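Long-range contacts in TT1561 protein (Thermus thermophilus, PDB 1UF3), which is of unknown function but belongs to the calcineurin-like metallophosphoesterases, binds calcium ions and is predicted to be a phosphoesterase: residues A[13-18]-A[39-44]; A[154-159]-A[185-190]; A[179-184]-A[197-202]. All blocks are in the same frame, centred on the assembly; numbering follows the deposited sequence.

Contact 1: residues A[13-18]-A[39-44]; sequences NPMGDL and IGNLMP
Asn13 and Asn41 show how side-chain amides can help fasten two loops of an alpha/beta fold. Asn13 OD1 takes two of the bonds that join the loops, from the backbone N of Asn41 at 3.1 Å, within 16° of the amide plane, and more weakly from Asn41 ND2 at 2.8 Å. The two side chains run alongside each other with their amide planes 68° apart, Asn13 having its CG anti to the backbone N (chi1 -162°). Asn41 OD1 is taken by the backbone N of Gln73. Around this pair the packing is tight and mostly backbone. The N of Asn13 binds the O of Ile39 at 2.8 Å and, weakly, that of Gly40, the carbonyl of the cis peptide before Asn41. Further on, the N of Met15 meets Asn41 O at 3.0 Å and the N of Gly16 meets Leu42 O at 2.7 Å, both donors lying in the type I' turn from Pro14 to Asp17.

The side formed by Met15 and Pro44 is looser and partly exposed. Met15, a selenomethionine, folds at chi2 and chi3, bringing SE to 3.7 Å from Asn41 ND2 and CE to 3.9 Å from Pro44 CB. Met43, also selenomethionine, is instead buried beneath Gly16: its SE lies 3.7 Å from Gly16 CA, and its CE lies by Gly16 CA and Leu18 CD2.

By sequence, Asn13 to Gly16 and Gly40 to Asn41 probably correspond to the DxHG and GD motifs that carry metal ligands in relatives, yet none of these residues is among the calcium ligands found, which include Lys45 and Ala47 just beyond the segment. The loops follow the parallel neighbours 7-12 and 35-39; Asp17 caps helix 18-25, while Pro14, Leu42 and Met43 pack on Phe55 of helix 49-59.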
loop_
_atom_site.group_PDB
_atom_site.type_symbol
_atom_site.label_atom_id
_atom_site.label_comp_id
_atom_site.label_asym_id
_atom_site.label_seq_id
_atom_site.Cartn_x
_atom_site.Cartn_y
_atom_site.Cartn_z
ATOM N N ASN A 13 -3.366 -31.489 -10.515
ATOM C CA ASN A 13 -3.007 -32.234 -11.709
ATOM C C ASN A 13 -2.820 -31.472 -13.017
ATOM O O ASN A 13 -3.463 -31.791 -14.003
ATOM C CB ASN A 13 -4.066 -33.325 -11.911
ATOM C CG ASN A 13 -3.597 -34.425 -12.828
ATOM O OD1 ASN A 13 -2.663 -35.165 -12.501
ATOM N ND2 ASN A 13 -4.241 -34.541 -13.991
ATOM N N PRO A 14 -1.945 -30.452 -13.050
ATOM C CA PRO A 14 -1.740 -29.711 -14.305
ATOM C C PRO A 14 -1.115 -30.575 -15.436
ATOM O O PRO A 14 -1.213 -30.235 -16.616
ATOM C CB PRO A 14 -0.828 -28.555 -13.881
ATOM C CG PRO A 14 -0.068 -29.130 -12.693
ATOM C CD PRO A 14 -1.171 -29.851 -11.948
HETATM N N MSE A 15 -0.475 -31.675 -15.058
HETATM C CA MSE A 15 0.155 -32.604 -15.995
HETATM C C MSE A 15 1.040 -31.982 -17.087
HETATM O O MSE A 15 0.895 -32.298 -18.277
HETATM C CB MSE A 15 -0.918 -33.499 -16.653
HETATM C CG MSE A 15 -1.465 -34.628 -15.777
HETATM SE SE MSE A 15 -0.277 -36.105 -15.518
HETATM C CE MSE A 15 -0.517 -36.931 -17.274
ATOM N N GLY A 16 1.952 -31.099 -16.687
ATOM C CA GLY A 16 2.865 -30.489 -17.642
ATOM C C GLY A 16 2.318 -29.434 -18.578
ATOM O O GLY A 16 3.051 -28.936 -19.438
ATOM N N ASP A 17 1.047 -29.072 -18.418
ATOM C CA ASP A 17 0.445 -28.047 -19.271
ATOM C C ASP A 17 0.932 -26.664 -18.823
ATOM O O ASP A 17 0.301 -26.007 -17.986
ATOM C CB ASP A 17 -1.073 -28.110 -19.166
ATOM C CG ASP A 17 -1.756 -27.348 -20.265
ATOM O OD1 ASP A 17 -1.106 -26.458 -20.845
ATOM O OD2 ASP A 17 -2.942 -27.626 -20.548
ATOM N N LEU A 18 2.048 -26.220 -19.394
ATOM C CA LEU A 18 2.638 -24.934 -19.039
ATOM C C LEU A 18 1.837 -23.719 -19.476
ATOM O O LEU A 18 1.924 -22.649 -18.856
ATOM C CB LEU A 18 4.052 -24.832 -19.616
ATOM C CG LEU A 18 4.974 -25.952 -19.147
ATOM C CD1 LEU A 18 6.326 -25.791 -19.786
ATOM C CD2 LEU A 18 5.088 -25.928 -17.633
ATOM N N ILE A 39 -1.729 -29.077 -6.219
ATOM C CA ILE A 39 -1.626 -30.518 -6.042
ATOM C C ILE A 39 -1.197 -31.178 -7.351
ATOM O O ILE A 39 -1.700 -30.810 -8.403
ATOM C CB ILE A 39 -3.004 -31.118 -5.632
ATOM C CG1 ILE A 39 -3.583 -30.384 -4.410
ATOM C CG2 ILE A 39 -2.837 -32.577 -5.282
ATOM C CD1 ILE A 39 -2.808 -30.635 -3.117
ATOM N N GLY A 40 -0.288 -32.156 -7.288
ATOM C CA GLY A 40 0.160 -32.827 -8.507
ATOM C C GLY A 40 -0.964 -33.619 -9.180
ATOM O O GLY A 40 -2.102 -33.571 -8.724
ATOM N N ASN A 41 -0.679 -34.347 -10.259
ATOM C CA ASN A 41 0.651 -34.451 -10.863
ATOM C C ASN A 41 1.069 -33.133 -11.483
ATOM O O ASN A 41 0.345 -32.565 -12.293
ATOM C CB ASN A 41 0.657 -35.523 -11.977
ATOM C CG ASN A 41 0.179 -36.877 -11.497
ATOM O OD1 ASN A 41 0.791 -37.497 -10.625
ATOM N ND2 ASN A 41 -0.926 -37.349 -12.069
ATOM N N LEU A 42 2.238 -32.630 -11.105
ATOM C CA LEU A 42 2.703 -31.390 -11.707
ATOM C C LEU A 42 3.080 -31.704 -13.155
ATOM O O LEU A 42 2.775 -30.949 -14.070
ATOM C CB LEU A 42 3.952 -30.860 -10.994
ATOM C CG LEU A 42 3.837 -30.165 -9.628
ATOM C CD1 LEU A 42 3.300 -31.120 -8.574
ATOM C CD2 LEU A 42 5.232 -29.660 -9.231
HETATM N N MSE A 43 3.739 -32.848 -13.325
HETATM C CA MSE A 43 4.257 -33.326 -14.615
HETATM C C MSE A 43 3.871 -34.780 -14.859
HETATM O O MSE A 43 3.624 -35.529 -13.907
HETATM C CB MSE A 43 5.794 -33.309 -14.584
HETATM C CG MSE A 43 6.454 -31.970 -14.674
HETATM SE SE MSE A 43 6.307 -31.355 -16.451
HETATM C CE MSE A 43 6.119 -29.460 -16.063
ATOM N N PRO A 44 3.843 -35.208 -16.135
ATOM C CA PRO A 44 3.511 -36.599 -16.457
ATOM C C PRO A 44 4.769 -37.377 -16.088
ATOM O O PRO A 44 5.855 -36.797 -16.009
ATOM C CB PRO A 44 3.325 -36.580 -17.974
ATOM C CG PRO A 44 3.003 -35.154 -18.281
ATOM C CD PRO A 44 3.917 -34.393 -17.354
#

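Contact 2: residues A[154-159]-A[185-190]; sequences LFHTMP and LVAGKG
Val186 packs against Met158 and Pro159 in the bend after strand 151-155, each of its side-chain atoms finding a partner there. CB lies 3.9 Å from Phe155 O and 4.1 Å from Met158 CG. CG1, beside the backbone N (chi1 -64°), touches both Thr157 O at 3.7 Å and Pro159 CD at 3.9 Å. The other tip, CG2, rests 3.7 Å from Met158 CG, the Met158 (selenomethionine) and Val186 side chains crossing at about a right angle. The segments belong to a beta-alpha-beta unit: strands 151-155 and 183-186 run parallel, and helix 170-179 connects them, its Val172 packing against Phe155, Thr157 and Pro159. Phe155 N donates to Leu185 O at 3.0 Å in an almost straight bond. Further along, Ala187 N donates a longer hydrogen bond to His156 O at 3.3 Å, and a water bridges that oxygen to Ala187 O. Ala187 CB sits over one face of the His156 imidazole, 3.7 Å from its centroid and shifted toward the CD2-NE2 rim, a CH-pi contact. His156 probably matches the histidine following this strand in related phosphoesterases, and Gly188 the glycine of their GHxH motif; Pro72 touches the His156 side chain.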
loop_
_atom_site.group_PDB
_atom_site.type_symbol
_atom_site.label_atom_id
_atom_site.label_comp_id
_atom_site.label_asym_id
_atom_site.label_seq_id
_atom_site.Cartn_x
_atom_site.Cartn_y
_atom_site.Cartn_z
ATOM N N LEU A 154 -2.424 -30.823 2.257
ATOM C CA LEU A 154 -2.442 -31.002 0.801
ATOM C C LEU A 154 -2.196 -32.479 0.524
ATOM O O LEU A 154 -1.200 -33.037 0.951
ATOM C CB LEU A 154 -1.353 -30.167 0.112
ATOM C CG LEU A 154 -1.772 -28.770 -0.349
ATOM C CD1 LEU A 154 -1.937 -27.865 0.875
ATOM C CD2 LEU A 154 -0.729 -28.204 -1.316
ATOM N N PHE A 155 -3.122 -33.131 -0.158
ATOM C CA PHE A 155 -2.945 -34.550 -0.484
ATOM C C PHE A 155 -3.324 -34.734 -1.941
ATOM O O PHE A 155 -4.099 -33.951 -2.512
ATOM C CB PHE A 155 -3.910 -35.475 0.269
ATOM C CG PHE A 155 -3.767 -35.475 1.742
ATOM C CD1 PHE A 155 -4.870 -35.148 2.544
ATOM C CD2 PHE A 155 -2.602 -35.927 2.338
ATOM C CE1 PHE A 155 -4.808 -35.288 3.911
ATOM C CE2 PHE A 155 -2.526 -36.067 3.697
ATOM C CZ PHE A 155 -3.642 -35.750 4.498
ATOM N N HIS A 156 -2.798 -35.787 -2.542
ATOM C CA HIS A 156 -3.212 -36.048 -3.895
ATOM C C HIS A 156 -4.458 -36.953 -3.779
ATOM O O HIS A 156 -5.481 -36.710 -4.414
ATOM C CB HIS A 156 -2.136 -36.760 -4.684
ATOM C CG HIS A 156 -2.580 -37.106 -6.067
ATOM N ND1 HIS A 156 -3.273 -38.265 -6.354
ATOM C CD2 HIS A 156 -2.554 -36.386 -7.213
ATOM C CE1 HIS A 156 -3.653 -38.239 -7.621
ATOM N NE2 HIS A 156 -3.230 -37.108 -8.163
ATOM N N THR A 157 -4.345 -37.964 -2.931
ATOM C CA THR A 157 -5.364 -38.966 -2.677
ATOM C C THR A 157 -6.611 -38.436 -1.964
ATOM O O THR A 157 -6.517 -37.830 -0.901
ATOM C CB THR A 157 -4.733 -40.092 -1.857
ATOM O OG1 THR A 157 -3.668 -40.666 -2.625
ATOM C CG2 THR A 157 -5.756 -41.175 -1.489
HETATM N N MSE A 158 -7.778 -38.656 -2.563
HETATM C CA MSE A 158 -9.046 -38.204 -1.987
HETATM C C MSE A 158 -9.501 -39.059 -0.821
HETATM O O MSE A 158 -9.311 -40.275 -0.818
HETATM C CB MSE A 158 -10.155 -38.254 -3.027
HETATM C CG MSE A 158 -10.133 -37.182 -4.052
HETATM SE SE MSE A 158 -11.922 -37.005 -4.783
HETATM C CE MSE A 158 -12.861 -36.625 -3.146
ATOM N N PRO A 159 -10.122 -38.436 0.190
ATOM C CA PRO A 159 -10.598 -39.216 1.336
ATOM C C PRO A 159 -11.963 -39.830 0.999
ATOM O O PRO A 159 -12.679 -39.346 0.125
ATOM C CB PRO A 159 -10.711 -38.173 2.437
ATOM C CG PRO A 159 -11.159 -36.964 1.669
ATOM C CD PRO A 159 -10.246 -36.993 0.460
ATOM N N LEU A 185 -6.993 -29.899 0.834
ATOM C CA LEU A 185 -7.100 -29.767 -0.618
ATOM C C LEU A 185 -6.691 -31.111 -1.249
ATOM O O LEU A 185 -5.676 -31.703 -0.864
ATOM C CB LEU A 185 -6.175 -28.648 -1.124
ATOM C CG LEU A 185 -6.716 -27.212 -1.052
ATOM C CD1 LEU A 185 -5.599 -26.210 -1.323
ATOM C CD2 LEU A 185 -7.820 -27.033 -2.091
ATOM N N VAL A 186 -7.477 -31.611 -2.197
ATOM C CA VAL A 186 -7.116 -32.887 -2.840
ATOM C C VAL A 186 -7.233 -32.786 -4.358
ATOM O O VAL A 186 -7.905 -31.912 -4.895
ATOM C CB VAL A 186 -8.010 -34.080 -2.335
ATOM C CG1 VAL A 186 -7.780 -34.330 -0.854
ATOM C CG2 VAL A 186 -9.488 -33.790 -2.622
ATOM N N ALA A 187 -6.552 -33.677 -5.055
ATOM C CA ALA A 187 -6.604 -33.687 -6.512
ATOM C C ALA A 187 -7.962 -34.192 -7.007
ATOM O O ALA A 187 -8.595 -35.026 -6.372
ATOM C CB ALA A 187 -5.490 -34.590 -7.066
ATOM N N GLY A 188 -8.407 -33.686 -8.143
ATOM C CA GLY A 188 -9.664 -34.164 -8.683
ATOM C C GLY A 188 -10.238 -33.261 -9.749
ATOM O O GLY A 188 -9.904 -32.077 -9.812
ATOM N N LYS A 189 -11.104 -33.829 -10.587
ATOM C CA LYS A 189 -11.757 -33.081 -11.661
ATOM C C LYS A 189 -13.136 -32.658 -11.173
ATOM O O LYS A 189 -13.805 -33.410 -10.470
ATOM C CB LYS A 189 -11.874 -33.946 -12.927
ATOM C CG LYS A 189 -10.525 -34.258 -13.580
ATOM C CD LYS A 189 -10.664 -35.146 -14.819
ATOM C CE LYS A 189 -11.065 -36.567 -14.445
ATOM N NZ LYS A 189 -11.358 -37.373 -15.656
ATOM N N GLY A 190 -13.541 -31.444 -11.536
ATOM C CA GLY A 190 -14.824 -30.914 -11.106
ATOM C C GLY A 190 -14.682 -30.238 -9.754
ATOM O O GLY A 190 -14.572 -30.923 -8.728
HETATM O O HOH W 1 -7.470 -37.390 -5.878
#

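Contact 3: residues A[179-184]-A[197-202]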
loop_
_atom_site.group_PDB
_atom_site.type_symbol
_atom_site.label_atom_id
_atom_site.label_comp_id
_atom_site.label_asym_id
_atom_site.label_seq_id
_atom_site.Cartn_x
_atom_site.Cartn_y
_atom_site.Cartn_z
ATOM N N HIS A 179 -6.335 -35.360 12.710
ATOM C CA HIS A 179 -5.702 -34.040 12.776
ATOM C C HIS A 179 -6.654 -32.852 12.769
ATOM O O HIS A 179 -6.260 -31.726 13.093
ATOM C CB HIS A 179 -4.701 -33.905 11.630
ATOM C CG HIS A 179 -3.370 -34.522 11.928
ATOM N ND1 HIS A 179 -2.402 -33.873 12.674
ATOM C CD2 HIS A 179 -2.895 -35.768 11.691
ATOM C CE1 HIS A 179 -1.396 -34.701 12.891
ATOM N NE2 HIS A 179 -1.670 -35.856 12.308
ATOM N N ASN A 180 -7.902 -33.097 12.385
ATOM C CA ASN A 180 -8.894 -32.049 12.335
ATOM C C ASN A 180 -8.420 -30.775 11.651
ATOM O O ASN A 180 -8.566 -29.666 12.188
ATOM C CB ASN A 180 -9.377 -31.751 13.751
ATOM C CG ASN A 180 -10.133 -32.926 14.346
ATOM O OD1 ASN A 180 -11.203 -33.303 13.850
ATOM N ND2 ASN A 180 -9.577 -33.525 15.395
ATOM N N PRO A 181 -7.851 -30.911 10.443
ATOM C CA PRO A 181 -7.389 -29.709 9.752
ATOM C C PRO A 181 -8.545 -28.832 9.387
ATOM O O PRO A 181 -9.675 -29.302 9.230
ATOM C CB PRO A 181 -6.694 -30.256 8.506
ATOM C CG PRO A 181 -7.435 -31.589 8.263
ATOM C CD PRO A 181 -7.544 -32.134 9.667
ATOM N N LEU A 182 -8.246 -27.554 9.240
ATOM C CA LEU A 182 -9.208 -26.565 8.861
ATOM C C LEU A 182 -9.586 -26.704 7.392
ATOM O O LEU A 182 -10.757 -26.575 7.032
ATOM C CB LEU A 182 -8.624 -25.188 9.090
ATOM C CG LEU A 182 -9.520 -24.057 8.637
ATOM C CD1 LEU A 182 -10.669 -23.969 9.616
ATOM C CD2 LEU A 182 -8.735 -22.733 8.615
ATOM N N LEU A 183 -8.584 -26.917 6.543
ATOM C CA LEU A 183 -8.802 -27.083 5.108
ATOM C C LEU A 183 -7.972 -28.261 4.615
ATOM O O LEU A 183 -6.869 -28.511 5.100
ATOM C CB LEU A 183 -8.419 -25.816 4.332
ATOM C CG LEU A 183 -8.107 -25.968 2.830
ATOM C CD1 LEU A 183 -9.397 -26.312 2.038
ATOM C CD2 LEU A 183 -7.486 -24.689 2.304
ATOM N N VAL A 184 -8.540 -29.014 3.682
ATOM C CA VAL A 184 -7.863 -30.154 3.083
ATOM C C VAL A 184 -8.081 -29.978 1.585
ATOM O O VAL A 184 -9.230 -29.865 1.115
ATOM C CB VAL A 184 -8.489 -31.508 3.517
ATOM C CG1 VAL A 184 -7.731 -32.689 2.848
ATOM C CG2 VAL A 184 -8.427 -31.655 5.021
ATOM N N GLY A 197 -16.511 -33.739 9.106
ATOM C CA GLY A 197 -16.373 -33.390 10.505
ATOM C C GLY A 197 -16.215 -31.885 10.493
ATOM O O GLY A 197 -16.955 -31.185 9.804
ATOM N N ALA A 198 -15.225 -31.379 11.217
ATOM C CA ALA A 198 -14.997 -29.940 11.249
ATOM C C ALA A 198 -14.036 -29.487 10.140
ATOM O O ALA A 198 -13.698 -28.303 10.060
ATOM C CB ALA A 198 -14.448 -29.538 12.610
ATOM N N SER A 199 -13.617 -30.421 9.279
ATOM C CA SER A 199 -12.674 -30.115 8.188
ATOM C C SER A 199 -13.338 -29.817 6.853
ATOM O O SER A 199 -14.211 -30.556 6.419
ATOM C CB SER A 199 -11.704 -31.279 7.956
ATOM O OG SER A 199 -11.093 -31.747 9.146
ATOM N N TRP A 200 -12.913 -28.737 6.204
ATOM C CA TRP A 200 -13.424 -28.342 4.899
ATOM C C TRP A 200 -12.549 -29.037 3.841
ATOM O O TRP A 200 -11.352 -28.757 3.725
ATOM C CB TRP A 200 -13.338 -26.825 4.743
ATOM C CG TRP A 200 -13.903 -26.260 3.453
ATOM C CD1 TRP A 200 -15.001 -26.711 2.767
ATOM C CD2 TRP A 200 -13.465 -25.076 2.761
ATOM N NE1 TRP A 200 -15.276 -25.887 1.713
ATOM C CE2 TRP A 200 -14.353 -24.873 1.681
ATOM C CE3 TRP A 200 -12.417 -24.165 2.957
ATOM C CZ2 TRP A 200 -14.229 -23.803 0.803
ATOM C CZ3 TRP A 200 -12.293 -23.076 2.070
ATOM C CH2 TRP A 200 -13.192 -22.909 1.013
ATOM N N VAL A 201 -13.132 -29.966 3.094
ATOM C CA VAL A 201 -12.386 -30.683 2.060
ATOM C C VAL A 201 -12.765 -30.131 0.703
ATOM O O VAL A 201 -13.941 -30.137 0.305
ATOM C CB VAL A 201 -12.665 -32.181 2.093
ATOM C CG1 VAL A 201 -11.854 -32.888 1.000
ATOM C CG2 VAL A 201 -12.327 -32.730 3.449
ATOM N N VAL A 202 -11.752 -29.652 -0.003
ATOM C CA VAL A 202 -11.926 -29.036 -1.302
ATOM C C VAL A 202 -11.198 -29.742 -2.442
ATOM O O VAL A 202 -10.031 -30.133 -2.316
ATOM C CB VAL A 202 -11.427 -27.555 -1.283
ATOM C CG1 VAL A 202 -11.524 -26.945 -2.695
ATOM C CG2 VAL A 202 -12.244 -26.724 -0.251
HETATM O O HOH W 2 -12.265 -33.725 10.752
HETATM O O HOH W 3 -12.770 -26.336 8.659
#
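Ser199 meets Pro181 through its hydroxyl at the start of a parallel strand pair, an example of backbone bonds setting a register which side chains then fill. Among the backbone bonds, Val184 sits in the middle: its N donates to Trp200 O at 2.8 Å, and its O accepts Val202 N, also at 2.8 Å, in a nearly straight bond. Two residues earlier, Leu182 O accepts a longer bond, Trp200 N coming from above the carbonyl plane at 3.2 Å.

The side-chain and water bonds gather at the entry to the strands. Ser199 OG, beside its own backbone N (chi1 -50°), gives its proton to Pro181 O at 2.8 Å, in the carbonyl plane and on a lone pair. One water donates to that same hydroxyl, and another links Leu182 O with Ala198 O.

Apolar contacts fill both faces. On one, Leu183 CD1 stands 3.8 Å from Trp200 CE3 and 3.7 Å from Val202 CG2, which in turn lies over the centre of the indole; Leu215 of strand 211-216 packs on all three residues. On the other, Val184 CB touches Val201 CG2 at 4.0 Å, with Ile176 of helix 170-179 reaching Val184.

Such chemistry implies that the register is held by uncharged hydrogen bonds, with water at the polar end and hydrocarbon and indole on the buried faces.

From the N terminus, contact 1 closes first, bringing the loop after strand 35-39 back to the loop after strand 7-12, both in the six-stranded sheet. It is complete before contact 2 opens at 154-159. Contacts 2 and 3 cross: residues 179-184, which begin contact 3, come before 185-190, which end contact 2, and 197-202 close last. Both use strand 183-186, so three parallel neighbours, 151-155, 183-186 and 199-203, are joined in the second sheet. Contacts 1 and 2 touch where Ile39 and Gly40 pack against Leu154 to His156, tying the two sheets together, whereas contacts 1 and 3 stay apart, about 24 Å between centres.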